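PDB 1W8S: fructose-bisphosphate aldolase class I from Thermoproteus tenax, which belongs to the DeoC/LacD family of aldolases and folds as a TIM barrel, with 1,6-di-O-phosphono-beta-D-fructofuranose (FBP) bound in its pocket. Local coordinates for residues 58-63 / 73-78; 77-82 / 94-99. The protein carries 2 engineered substitutions. One frame throughout, in Å; residues are numbered along the deposited sequence.

Interactions 1 and 2 follow one another along the chain and share Leu-77 and Lys-78 of strand 75-81, their centres lying about 10 Å apart. Interaction 1 pairs this strand with strand 57-60 in the barrel wall, while interaction 2 packs its C-terminal end against the segment that leads into helix 98-103. Two features tie them together: a common water bound to Lys-78 O, and a probable hydrogen bond of 2.9 Å from Arg-62 NH1 to Asn-95 O. Both lie near the FBP pocket, the side chain of Val-59 about 5 Å from the ligand and Gly-81 about 8 Å from it. Both also reach a second subunit.

Interaction 1: residues 58-63 / 73-78; sequences VVFQRG and VPLILK
Phe-60 O is approached by two groups of the neighbouring strand: Lys-78 N donates a hydrogen bond to it at 2.9 Å, and Leu-77 CA adds a CA-H...O contact at 3.5 Å. Ile-76 O is engaged in the same manner, by Phe-60 N and by Val-59 CA, the latter at 3.2 Å. With Val-58 N bonded to Pro-74 O, and Ile-76 N to Val-58 O in a nearly straight bond (176° at the hydrogen), the strands are zipped together in parallel. Beyond the last pair a water takes over, accepting from Arg-62 N at 2.7 Å and able to donate to Lys-78 O.

Side chains alternate between the two faces. On the one that carries Val-58, Phe-60, Leu-75 and Leu-77, Leu-75 CG is anti to the backbone N (chi1 165°), turned back toward strand 57-60, and CD1 meets Phe-60 CB at 3.8 Å, the two side chains crossing at about a right angle. Val-58 CG2 lies 4.1 Å above the Phe-60 ring plane, offset toward the rim. On the other face Val-59 CG1 touches the CB of Lys-78 at 3.8 Å and CG2 meets Ile-76 CB.

This is the strand pair of a beta-alpha-beta unit of the TIM barrel, with helix 62-68 as the crossover. Val-58 and Phe-60 pack outward on helix 43-53, whereas Val-59 and Ile-76 face the barrel interior, where both touch Ile-20 of strand 18-22 and Ile-76 also meets Phe-12 of helix 4-12.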
loop_
_atom_site.group_PDB
_atom_site.type_symbol
_atom_site.label_atom_id
_atom_site.label_comp_id
_atom_site.label_asym_id
_atom_site.label_seq_id
_atom_site.Cartn_x
_atom_site.Cartn_y
_atom_site.Cartn_z
ATOM N N VAL E 58 1.660 14.309 -30.936
ATOM C CA VAL E 58 1.908 15.119 -29.756
ATOM C C VAL E 58 1.773 14.226 -28.511
ATOM O O VAL E 58 1.037 13.235 -28.539
ATOM C CB VAL E 58 0.900 16.287 -29.669
ATOM C CG1 VAL E 58 1.141 17.288 -30.750
ATOM C CG2 VAL E 58 -0.554 15.770 -29.755
ATOM N N VAL E 59 2.490 14.565 -27.440
ATOM C CA VAL E 59 2.365 13.891 -26.154
ATOM C C VAL E 59 1.720 14.896 -25.183
ATOM O O VAL E 59 2.295 15.959 -24.940
ATOM C CB VAL E 59 3.740 13.486 -25.611
ATOM C CG1 VAL E 59 3.620 12.766 -24.289
ATOM C CG2 VAL E 59 4.482 12.614 -26.611
ATOM N N PHE E 60 0.531 14.579 -24.669
ATOM C CA PHE E 60 -0.184 15.433 -23.707
ATOM C C PHE E 60 -0.492 14.616 -22.432
ATOM O O PHE E 60 -0.737 13.420 -22.514
ATOM C CB PHE E 60 -1.555 15.869 -24.235
ATOM C CG PHE E 60 -1.553 16.920 -25.341
ATOM C CD1 PHE E 60 -0.419 17.647 -25.701
ATOM C CD2 PHE E 60 -2.756 17.216 -25.980
ATOM C CE1 PHE E 60 -0.483 18.587 -26.695
ATOM C CE2 PHE E 60 -2.835 18.170 -26.964
ATOM C CZ PHE E 60 -1.693 18.860 -27.328
ATOM N N GLN E 61 -0.529 15.299 -21.288
ATOM C CA GLN E 61 -1.183 14.768 -20.073
ATOM C C GLN E 61 -2.688 14.861 -20.263
ATOM O O GLN E 61 -3.187 15.592 -21.119
ATOM C CB GLN E 61 -0.790 15.566 -18.829
ATOM C CG GLN E 61 0.684 15.696 -18.555
ATOM C CD GLN E 61 1.275 14.490 -17.890
ATOM O OE1 GLN E 61 0.557 13.664 -17.286
ATOM N NE2 GLN E 61 2.595 14.390 -17.963
ATOM N N ARG E 62 -3.423 14.131 -19.438
ATOM C CA ARG E 62 -4.863 14.006 -19.569
ATOM C C ARG E 62 -5.630 15.310 -19.552
ATOM O O ARG E 62 -6.601 15.432 -20.253
ATOM C CB ARG E 62 -5.431 13.110 -18.473
ATOM C CG ARG E 62 -5.334 13.697 -17.039
ATOM C CD ARG E 62 -6.170 12.940 -15.988
ATOM N NE ARG E 62 -7.550 12.754 -16.447
ATOM C CZ ARG E 62 -8.305 11.708 -16.112
ATOM N NH1 ARG E 62 -7.860 10.794 -15.253
ATOM N NH2 ARG E 62 -9.523 11.590 -16.600
ATOM N N GLY E 63 -5.173 16.293 -18.803
ATOM C CA GLY E 63 -5.932 17.536 -18.659
ATOM C C GLY E 63 -5.859 18.381 -19.928
ATOM O O GLY E 63 -6.832 18.992 -20.343
ATOM N N VAL E 73 -3.803 15.811 -34.972
ATOM C CA VAL E 73 -2.523 15.117 -35.036
ATOM C C VAL E 73 -2.660 13.941 -34.057
ATOM O O VAL E 73 -3.225 14.120 -32.994
ATOM C CB VAL E 73 -1.408 16.069 -34.541
ATOM C CG1 VAL E 73 -0.093 15.382 -34.471
ATOM C CG2 VAL E 73 -1.283 17.239 -35.497
ATOM N N PRO E 74 -2.164 12.763 -34.373
ATOM C CA PRO E 74 -2.239 11.650 -33.413
ATOM C C PRO E 74 -1.707 11.982 -32.011
ATOM O O PRO E 74 -0.729 12.705 -31.837
ATOM C CB PRO E 74 -1.395 10.565 -34.062
ATOM C CG PRO E 74 -1.413 10.869 -35.530
ATOM C CD PRO E 74 -1.548 12.354 -35.651
ATOM N N LEU E 75 -2.373 11.441 -31.005
ATOM C CA LEU E 75 -2.101 11.776 -29.614
ATOM C C LEU E 75 -1.522 10.566 -28.875
ATOM O O LEU E 75 -2.061 9.483 -28.974
ATOM C CB LEU E 75 -3.398 12.202 -28.948
ATOM C CG LEU E 75 -3.429 12.256 -27.426
ATOM C CD1 LEU E 75 -2.514 13.334 -26.912
ATOM C CD2 LEU E 75 -4.857 12.476 -26.956
ATOM N N ILE E 76 -0.428 10.801 -28.146
ATOM C CA ILE E 76 0.116 9.895 -27.165
ATOM C C ILE E 76 -0.245 10.513 -25.824
ATOM O O ILE E 76 0.172 11.634 -25.515
ATOM C CB ILE E 76 1.616 9.764 -27.317
ATOM C CG1 ILE E 76 1.956 9.298 -28.733
ATOM C CG2 ILE E 76 2.182 8.794 -26.274
ATOM C CD1 ILE E 76 3.453 9.113 -28.994
ATOM N N LEU E 77 -1.085 9.816 -25.066
ATOM C CA LEU E 77 -1.499 10.251 -23.727
ATOM C C LEU E 77 -0.480 9.755 -22.703
ATOM O O LEU E 77 -0.293 8.545 -22.486
ATOM C CB LEU E 77 -2.892 9.755 -23.428
ATOM C CG LEU E 77 -3.763 10.375 -22.355
ATOM C CD1 LEU E 77 -3.022 10.642 -21.092
ATOM C CD2 LEU E 77 -4.336 11.656 -22.884
ATOM N N LYS E 78 0.258 10.713 -22.144
ATOM C CA LYS E 78 1.236 10.491 -21.099
ATOM C C LYS E 78 0.492 10.255 -19.790
ATOM O O LYS E 78 -0.162 11.171 -19.281
ATOM C CB LYS E 78 2.093 11.754 -20.961
ATOM C CG LYS E 78 3.153 11.711 -19.870
ATOM C CD LYS E 78 3.963 10.490 -19.975
ATOM C CE LYS E 78 5.199 10.521 -19.060
ATOM N NZ LYS E 78 5.022 11.270 -17.838
HETATM O O HOH W 1 -2.154 12.288 -17.898
#

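Interaction 2: residues 77-82 / 94-99; sequences LKLNGK and ANCSVE
Leu-79 and Asn-95 join the C-terminal end of a TIM-barrel strand to the turn that leads into helix 98-103, in a buried contact held by one direct backbone hydrogen bond, a leucine packed against the turn, and two waters. Asn-95 N donates to Leu-79 O at 2.8 Å (164° at the hydrogen). Ala-94 CA adds a CA-H...O contact to the same oxygen. The Asn-95 carboxamide folds back over it too: CG lies between the backbone N and the carbonyl carbon (chi1 58°), which brings CG to 3.4 Å from Leu-79 O, although ND2 makes no hydrogen bond there.

The Leu-79 side chain crosses that of Val-98 obliquely. Its CD2 rests 3.6 Å from Cys-96 O and also touches the CB of Cys-96, while CD1 reaches Val-98 CG2 at 4.1 Å in the first turn of the helix. Leu-77 CD1 adds an apolar contact to the sulphur of Cys-96. Ile-130 of helix 120-137 packs on Leu-79, and Leu-171 of the second subunit on Asn-95. Ser-97 is the N-cap of helix 98-103: its side chain caps a backbone N of the helix, and OG also bonds to Glu-100 OE1.

Within 77-82, Lys-78 NZ donates to Asn-80 O at 3.1 Å from above the carbonyl plane and weakly to Asn-80 OD1, while Asn-80 ND2 bonds to Thr-112 O. The water that Lys-78 O shares with Arg-62 N lies 2.6 Å from Asn-95 OD1 and can donate to it, with more acceptors near than protons; a second accepts from Asn-95 ND2 at 3.0 Å and donates to Gly-81 O at 2.8 Å.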
loop_
_atom_site.group_PDB
_atom_site.type_symbol
_atom_site.label_atom_id
_atom_site.label_comp_id
_atom_site.label_asym_id
_atom_site.label_seq_id
_atom_site.Cartn_x
_atom_site.Cartn_y
_atom_site.Cartn_z
ATOM N N LEU E 77 -1.085 9.816 -25.066
ATOM C CA LEU E 77 -1.499 10.251 -23.727
ATOM C C LEU E 77 -0.480 9.755 -22.703
ATOM O O LEU E 77 -0.293 8.545 -22.486
ATOM C CB LEU E 77 -2.892 9.755 -23.428
ATOM C CG LEU E 77 -3.763 10.375 -22.355
ATOM C CD1 LEU E 77 -3.022 10.642 -21.092
ATOM C CD2 LEU E 77 -4.336 11.656 -22.884
ATOM N N LYS E 78 0.258 10.713 -22.144
ATOM C CA LYS E 78 1.236 10.491 -21.099
ATOM C C LYS E 78 0.492 10.255 -19.790
ATOM O O LYS E 78 -0.162 11.171 -19.281
ATOM C CB LYS E 78 2.093 11.754 -20.961
ATOM C CG LYS E 78 3.153 11.711 -19.870
ATOM C CD LYS E 78 3.963 10.490 -19.975
ATOM C CE LYS E 78 5.199 10.521 -19.060
ATOM N NZ LYS E 78 5.022 11.270 -17.838
ATOM N N LEU E 79 0.527 9.024 -19.295
ATOM C CA LEU E 79 -0.376 8.598 -18.213
ATOM C C LEU E 79 0.084 9.012 -16.826
ATOM O O LEU E 79 -0.753 9.249 -15.965
ATOM C CB LEU E 79 -0.608 7.076 -18.200
ATOM C CG LEU E 79 -1.226 6.501 -19.467
ATOM C CD1 LEU E 79 -1.000 5.005 -19.464
ATOM C CD2 LEU E 79 -2.688 6.808 -19.520
ATOM N N ASN E 80 1.391 9.058 -16.592
ATOM C CA ASN E 80 1.891 9.387 -15.272
ATOM C C ASN E 80 2.459 10.788 -15.286
ATOM O O ASN E 80 2.340 11.487 -16.274
ATOM C CB ASN E 80 2.836 8.332 -14.647
ATOM C CG ASN E 80 4.042 7.950 -15.506
ATOM O OD1 ASN E 80 4.140 8.299 -16.681
ATOM N ND2 ASN E 80 4.937 7.154 -14.915
ATOM N N GLY E 81 3.040 11.223 -14.192
ATOM C CA GLY E 81 3.652 12.541 -14.155
ATOM C C GLY E 81 4.033 12.909 -12.754
ATOM O O GLY E 81 3.379 12.502 -11.777
ATOM N N LYS E 82 5.173 13.590 -12.644
ATOM C CA LYS E 82 5.698 14.097 -11.385
ATOM C C LYS E 82 6.239 15.503 -11.626
ATOM O O LYS E 82 6.365 15.923 -12.762
ATOM C CB LYS E 82 6.809 13.201 -10.832
ATOM C CG LYS E 82 8.107 13.153 -11.674
ATOM C CD LYS E 82 9.311 12.633 -10.897
ATOM C CE LYS E 82 10.019 13.690 -10.094
ATOM N NZ LYS E 82 10.789 14.712 -10.928
ATOM N N ALA E 94 0.479 6.954 -12.237
ATOM C CA ALA E 94 -0.552 7.232 -13.209
ATOM C C ALA E 94 -1.587 8.156 -12.640
ATOM O O ALA E 94 -2.034 7.983 -11.505
ATOM C CB ALA E 94 -1.221 5.920 -13.665
ATOM N N ASN E 95 -1.952 9.170 -13.409
ATOM C CA ASN E 95 -3.079 10.036 -13.068
ATOM C C ASN E 95 -4.262 9.811 -14.009
ATOM O O ASN E 95 -5.264 10.555 -13.964
ATOM C CB ASN E 95 -2.676 11.521 -13.095
ATOM C CG ASN E 95 -2.138 11.953 -14.411
ATOM O OD1 ASN E 95 -2.870 12.023 -15.398
ATOM N ND2 ASN E 95 -0.849 12.259 -14.449
ATOM N N CYS E 96 -4.128 8.814 -14.869
ATOM C CA CYS E 96 -5.087 8.477 -15.929
ATOM C C CYS E 96 -4.980 7.005 -16.222
ATOM O O CYS E 96 -3.872 6.449 -16.148
ATOM C CB CYS E 96 -4.743 9.255 -17.198
ATOM S SG CYS E 96 -5.990 9.245 -18.511
ATOM N N SER E 97 -6.104 6.385 -16.595
ATOM C CA SER E 97 -6.146 4.987 -17.038
ATOM C C SER E 97 -6.057 4.915 -18.536
ATOM O O SER E 97 -6.326 5.914 -19.248
ATOM C CB SER E 97 -7.443 4.314 -16.626
ATOM O OG SER E 97 -8.581 4.940 -17.158
ATOM N N VAL E 98 -5.703 3.744 -19.039
ATOM C CA VAL E 98 -5.718 3.506 -20.467
ATOM C C VAL E 98 -7.121 3.653 -21.005
ATOM O O VAL E 98 -7.310 4.183 -22.086
ATOM C CB VAL E 98 -5.177 2.101 -20.779
ATOM C CG1 VAL E 98 -5.430 1.717 -22.219
ATOM C CG2 VAL E 98 -3.691 2.045 -20.420
ATOM N N GLU E 99 -8.125 3.173 -20.273
ATOM C CA GLU E 99 -9.507 3.276 -20.774
ATOM C C GLU E 99 -9.888 4.764 -20.987
ATOM O O GLU E 99 -10.523 5.131 -21.985
ATOM C CB GLU E 99 -10.485 2.575 -19.817
ATOM C CG GLU E 99 -11.946 2.773 -20.195
ATOM C CD GLU E 99 -12.954 2.004 -19.332
ATOM O OE1 GLU E 99 -12.574 1.048 -18.651
ATOM O OE2 GLU E 99 -14.132 2.349 -19.426
HETATM O O HOH W 1 -2.154 12.288 -17.898
HETATM O O HOH W 2 0.690 11.773 -11.908
#